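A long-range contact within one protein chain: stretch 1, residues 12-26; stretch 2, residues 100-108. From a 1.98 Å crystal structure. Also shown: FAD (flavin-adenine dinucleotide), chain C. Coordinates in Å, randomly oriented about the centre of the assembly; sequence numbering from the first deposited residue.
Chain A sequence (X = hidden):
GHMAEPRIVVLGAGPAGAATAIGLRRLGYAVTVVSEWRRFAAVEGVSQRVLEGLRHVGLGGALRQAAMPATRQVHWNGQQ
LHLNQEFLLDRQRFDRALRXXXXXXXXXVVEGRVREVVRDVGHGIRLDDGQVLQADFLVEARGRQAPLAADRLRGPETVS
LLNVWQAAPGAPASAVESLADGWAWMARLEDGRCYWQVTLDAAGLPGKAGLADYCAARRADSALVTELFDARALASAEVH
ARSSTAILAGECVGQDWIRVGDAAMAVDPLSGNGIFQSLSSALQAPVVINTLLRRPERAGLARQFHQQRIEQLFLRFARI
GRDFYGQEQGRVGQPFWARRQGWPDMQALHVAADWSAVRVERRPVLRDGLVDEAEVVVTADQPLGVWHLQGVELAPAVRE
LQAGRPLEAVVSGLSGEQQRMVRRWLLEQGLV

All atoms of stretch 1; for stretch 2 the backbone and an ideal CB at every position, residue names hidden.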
# COMPACT_ATOMS: atom_id res chain seq x y z
N GLY A 12 13.10 8.79 -1.89
CA GLY A 12 12.86 7.43 -1.45
C GLY A 12 12.71 6.46 -2.61
O GLY A 12 11.98 6.73 -3.57
N ALA A 13 13.39 5.31 -2.52
CA ALA A 13 13.42 4.37 -3.62
C ALA A 13 12.90 3.01 -3.18
O ALA A 13 13.50 1.97 -3.51
CB ALA A 13 14.83 4.24 -4.20
N GLY A 14 11.80 2.99 -2.44
CA GLY A 14 11.09 1.76 -2.19
C GLY A 14 10.19 1.45 -3.37
O GLY A 14 10.22 2.13 -4.40
N PRO A 15 9.33 0.44 -3.22
CA PRO A 15 8.40 0.10 -4.31
C PRO A 15 7.62 1.29 -4.84
O PRO A 15 7.45 1.43 -6.06
CB PRO A 15 7.48 -0.95 -3.67
CG PRO A 15 8.21 -1.46 -2.49
CD PRO A 15 9.10 -0.37 -2.01
N ALA A 16 7.15 2.16 -3.95
CA ALA A 16 6.25 3.23 -4.38
C ALA A 16 7.00 4.33 -5.14
O ALA A 16 6.57 4.77 -6.21
CB ALA A 16 5.52 3.81 -3.17
N GLY A 17 8.12 4.81 -4.58
CA GLY A 17 8.91 5.81 -5.29
C GLY A 17 9.42 5.29 -6.62
O GLY A 17 9.34 5.98 -7.64
N ALA A 18 9.93 4.05 -6.63
CA ALA A 18 10.42 3.45 -7.87
C ALA A 18 9.30 3.36 -8.90
O ALA A 18 9.49 3.75 -10.07
CB ALA A 18 10.99 2.07 -7.58
N ALA A 19 8.14 2.84 -8.50
CA ALA A 19 6.99 2.74 -9.39
C ALA A 19 6.65 4.08 -10.00
O ALA A 19 6.50 4.20 -11.22
CB ALA A 19 5.80 2.16 -8.62
N THR A 20 6.53 5.12 -9.17
CA THR A 20 6.14 6.44 -9.66
C THR A 20 7.16 6.99 -10.65
O THR A 20 6.79 7.50 -11.72
CB THR A 20 5.97 7.39 -8.47
OG1 THR A 20 4.98 6.87 -7.58
CG2 THR A 20 5.57 8.78 -8.94
N ALA A 21 8.44 6.88 -10.31
CA ALA A 21 9.52 7.32 -11.19
C ALA A 21 9.41 6.71 -12.58
O ALA A 21 9.50 7.41 -13.60
CB ALA A 21 10.87 6.96 -10.56
N ILE A 22 9.21 5.39 -12.65
CA ILE A 22 9.14 4.72 -13.94
C ILE A 22 7.91 5.16 -14.70
O ILE A 22 7.95 5.37 -15.92
CB ILE A 22 9.19 3.19 -13.75
CG1 ILE A 22 10.51 2.80 -13.10
CG2 ILE A 22 9.00 2.48 -15.09
CD1 ILE A 22 10.68 1.33 -12.90
N GLY A 23 6.79 5.35 -13.99
CA GLY A 23 5.60 5.86 -14.64
C GLY A 23 5.83 7.21 -15.27
O GLY A 23 5.37 7.48 -16.38
N LEU A 24 6.58 8.08 -14.58
CA LEU A 24 6.84 9.40 -15.13
C LEU A 24 7.73 9.31 -16.37
O LEU A 24 7.50 10.01 -17.36
CB LEU A 24 7.47 10.29 -14.06
CG LEU A 24 6.54 10.63 -12.90
CD1 LEU A 24 7.34 11.07 -11.72
CD2 LEU A 24 5.57 11.71 -13.32
N ARG A 25 8.73 8.43 -16.33
CA ARG A 25 9.55 8.13 -17.51
C ARG A 25 8.68 7.75 -18.71
O ARG A 25 8.89 8.24 -19.83
CB ARG A 25 10.53 7.00 -17.19
CG ARG A 25 11.64 7.42 -16.25
CD ARG A 25 12.47 8.53 -16.88
NE ARG A 25 13.29 8.04 -17.99
CZ ARG A 25 13.56 8.74 -19.09
NH1 ARG A 25 13.08 9.97 -19.23
NH2 ARG A 25 14.31 8.20 -20.04
N ARG A 26 7.71 6.84 -18.50
CA ARG A 26 6.85 6.41 -19.60
C ARG A 26 5.98 7.54 -20.12
O ARG A 26 5.55 7.49 -21.28
CB ARG A 26 5.98 5.24 -19.15
CG ARG A 26 6.79 4.09 -18.56
CD ARG A 26 6.12 2.75 -18.80
NE ARG A 26 4.68 2.83 -18.54
CZ ARG A 26 3.81 1.89 -18.88
NH1 ARG A 26 4.22 0.79 -19.50
NH2 ARG A 26 2.52 2.05 -18.59
N UNK A 100 18.77 -0.63 -9.82
CA UNK A 100 19.14 -1.08 -11.17
C UNK A 100 18.00 -0.84 -12.15
O UNK A 100 18.22 -0.33 -13.26
CB UNK A 100 19.52 -2.56 -11.16
N UNK A 101 16.78 -1.20 -11.76
CA UNK A 101 15.63 -1.01 -12.63
C UNK A 101 15.39 0.47 -12.90
O UNK A 101 14.93 0.83 -13.99
CB UNK A 101 14.38 -1.64 -12.01
N UNK A 102 15.70 1.33 -11.94
CA UNK A 102 15.54 2.77 -12.17
C UNK A 102 16.57 3.27 -13.18
O UNK A 102 16.20 3.94 -14.16
CB UNK A 102 15.67 3.54 -10.86
N UNK A 103 17.85 2.94 -12.98
CA UNK A 103 18.87 3.36 -13.94
C UNK A 103 18.61 2.75 -15.31
O UNK A 103 18.82 3.41 -16.33
CB UNK A 103 20.26 2.97 -13.45
N UNK A 104 18.10 1.52 -15.35
CA UNK A 104 17.71 0.93 -16.63
C UNK A 104 16.63 1.76 -17.31
O UNK A 104 16.62 1.90 -18.54
CB UNK A 104 17.22 -0.51 -16.43
N UNK A 105 15.71 2.33 -16.53
CA UNK A 105 14.63 3.13 -17.10
C UNK A 105 15.04 4.57 -17.38
O UNK A 105 14.20 5.37 -17.82
CB UNK A 105 13.42 3.12 -16.16
N UNK A 106 16.30 4.93 -17.15
CA UNK A 106 16.72 6.29 -17.37
C UNK A 106 16.44 7.23 -16.21
O UNK A 106 16.11 8.40 -16.43
CB UNK A 106 16.04 6.83 -18.63
N UNK A 107 16.55 6.74 -14.98
CA UNK A 107 16.31 7.54 -13.78
C UNK A 107 17.64 7.73 -13.07
O UNK A 107 18.35 6.75 -12.80
CB UNK A 107 15.28 6.88 -12.86
N UNK A 108 17.96 8.98 -12.75
CA UNK A 108 19.11 9.28 -11.90
C UNK A 108 18.82 8.81 -10.48
O UNK A 108 17.75 9.08 -9.94
CB UNK A 108 19.43 10.78 -11.92
PA FAD C . 9.56 1.94 1.67
O1A FAD C . 9.56 0.59 1.08
O2A FAD C . 9.71 1.93 3.19
O5B FAD C . 10.60 2.83 0.93
C5B FAD C . 11.11 4.04 1.52
C4B FAD C . 12.52 4.21 1.00
O4B FAD C . 13.00 5.52 1.37
C3B FAD C . 13.54 3.20 1.54
O3B FAD C . 14.45 2.83 0.51
C2B FAD C . 14.22 3.98 2.68
O2B FAD C . 15.57 3.58 2.90
C1B FAD C . 14.20 5.39 2.11
N9A FAD C . 14.28 6.49 3.07
C8A FAD C . 13.71 6.59 4.30
N7A FAD C . 13.95 7.72 4.93
C5A FAD C . 14.78 8.39 4.04
C6A FAD C . 15.42 9.65 4.10
N6A FAD C . 15.33 10.48 5.13
N1A FAD C . 16.17 10.03 3.04
C2A FAD C . 16.27 9.20 1.99
N3A FAD C . 15.71 8.00 1.83
C4A FAD C . 14.97 7.65 2.89
N1 FAD C . 4.60 -5.75 2.92
C2 FAD C . 4.52 -6.95 2.27
O2 FAD C . 4.26 -7.01 1.06
N3 FAD C . 4.75 -8.12 2.95
C4 FAD C . 5.07 -8.22 4.29
O4 FAD C . 5.26 -9.33 4.80
C4X FAD C . 5.14 -6.95 4.98
N5 FAD C . 5.43 -6.96 6.26
C5X FAD C . 5.50 -5.74 6.92
C6 FAD C . 5.80 -5.74 8.28
C7 FAD C . 5.86 -4.54 8.99
C7M FAD C . 6.19 -4.57 10.46
C8 FAD C . 5.63 -3.33 8.33
C8M FAD C . 5.70 -2.02 9.07
C9 FAD C . 5.33 -3.33 6.97
C9A FAD C . 5.26 -4.53 6.26
N10 FAD C . 4.98 -4.56 4.88
C10 FAD C . 4.89 -5.76 4.21
C1' FAD C . 4.68 -3.32 4.16
C2' FAD C . 5.80 -2.84 3.25
O2' FAD C . 7.04 -2.78 3.95
C3' FAD C . 5.43 -1.45 2.75
O3' FAD C . 4.08 -1.50 2.30
C4' FAD C . 6.28 -0.91 1.61
O4' FAD C . 7.67 -1.19 1.82
C5' FAD C . 6.07 0.58 1.43
O5' FAD C . 6.74 1.00 0.24
P FAD C . 7.27 2.46 0.08
O1P FAD C . 6.06 3.39 0.22
O2P FAD C . 8.09 2.59 -1.16
O3P FAD C . 8.17 2.66 1.37

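Position 100 opens the stretch in helical conformation. Its CB has nothing of stretch 1 within 5.5 Å, so almost any helix-compatible residue would do. It is Asp100, which makes no contact across.

At position 101 the CA-to-CB bond points toward stretch 1, and the ideal CB of 101 lies 4.8 Å from Ile22 CD1. There is room for a small or medium side chain, polar or apolar. The residue is Asp101. Its carboxylate pairs with the side chain at 104, and OD2 is hydrogen-bonded elsewhere in the structure.

Position 102 points its CB sideways, with no stretch 1 atom within 5.5 Å. Beyond it lies an apolar surface made by Ala13, Ala18, Ala21 and Ile22. A longer apolar side chain such as Leu, Ile or Met could reach it; alanine would leave it uncovered. The residue is Leu102, with chi1 m and chi2 t. Leu102 CD2 lies 3.8 Å from Ala21 CB, 4.1 Å from Ala18 CB and 4.1 Å from Ile22 CG1. Leu102 CD1 reaches Ala13 CB at 4.3 Å. Ala18 and Ala21 are small enough for Leu102 to lie close to their helix.

Positions 103 and 104 meet nothing of stretch 1, and many residues would suit. They are Gln103 and Arg104. Arg104 NH2 forms a salt bridge with Asp101 OD1 at 3.5 Å.

Position 105 points toward stretch 1. The ideal CB of 105 is 4.2 Å from Ile22 CG1 and 4.7 Å from Arg25 CG, so a small side chain fits well. It is Ala105, whose methyl packs on Ile22. Arg25 NE donates a hydrogen bond to Ala105 O, 2.8 Å and almost straight at 174°.

Position 106 has phi 84° and psi 36°. A CB here would be jammed against the preceding carbonyl O, so the backbone angles alone call for glycine. A CB at 106 would also clash with Arg25 NH2 where it now lies, at 2.6 Å. The residue is Gly106, the first after the helix to leave helical phi/psi, in a Schellman motif. The backbone N of 107 is hydrogen-bonded to Leu102 O at 2.9 Å. Gly106 O lies over one face of the Arg25 guanidinium.

Position 107 has extended backbone angles and a sideways CB; the ideal CB of 107 is 5.0 Å from both Ala21 CB and Arg25 CG. A medium apolar side chain would suit, Val, Ile or Leu. It is Val107, chi1 t. Val107 CG2 packs on Arg25 CG at 3.6 Å and Ala21 CB at 4.3 Å.

Position 108 is clear of stretch 1 and little constrained by it. It is Ser108, its OG hydrogen-bonded elsewhere in the structure.

Stretch 2 (100-108) DDLQRAGVS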
# COMPACT_ATOMS: atom_id res chain seq x y z
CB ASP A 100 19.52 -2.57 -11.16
CG ASP A 100 20.62 -2.90 -10.17
OD1 ASP A 100 21.21 -1.95 -9.61
OD2 ASP A 100 20.87 -4.10 -9.94
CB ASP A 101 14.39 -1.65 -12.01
CG ASP A 101 14.61 -3.10 -11.65
OD1 ASP A 101 15.64 -3.40 -11.00
OD2 ASP A 101 13.76 -3.94 -12.03
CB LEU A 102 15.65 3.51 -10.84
CG LEU A 102 14.48 3.27 -9.88
CD1 LEU A 102 14.84 3.64 -8.44
CD2 LEU A 102 13.23 4.04 -10.33
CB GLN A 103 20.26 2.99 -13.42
CG GLN A 103 20.93 4.12 -12.66
CD GLN A 103 22.22 3.70 -11.97
OE1 GLN A 103 22.33 2.60 -11.44
NE2 GLN A 103 23.21 4.60 -11.97
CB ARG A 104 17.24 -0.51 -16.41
CG ARG A 104 17.19 -1.35 -17.67
CD ARG A 104 17.72 -2.76 -17.44
NE ARG A 104 17.19 -3.36 -16.21
CZ ARG A 104 17.90 -3.55 -15.10
NH1 ARG A 104 19.18 -3.20 -15.06
NH2 ARG A 104 17.33 -4.10 -14.04
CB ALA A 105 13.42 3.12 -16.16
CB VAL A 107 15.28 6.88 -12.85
CG1 VAL A 107 15.14 7.68 -11.56
CG2 VAL A 107 13.93 6.71 -13.56
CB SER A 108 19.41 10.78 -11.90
OG SER A 108 19.17 11.36 -13.17
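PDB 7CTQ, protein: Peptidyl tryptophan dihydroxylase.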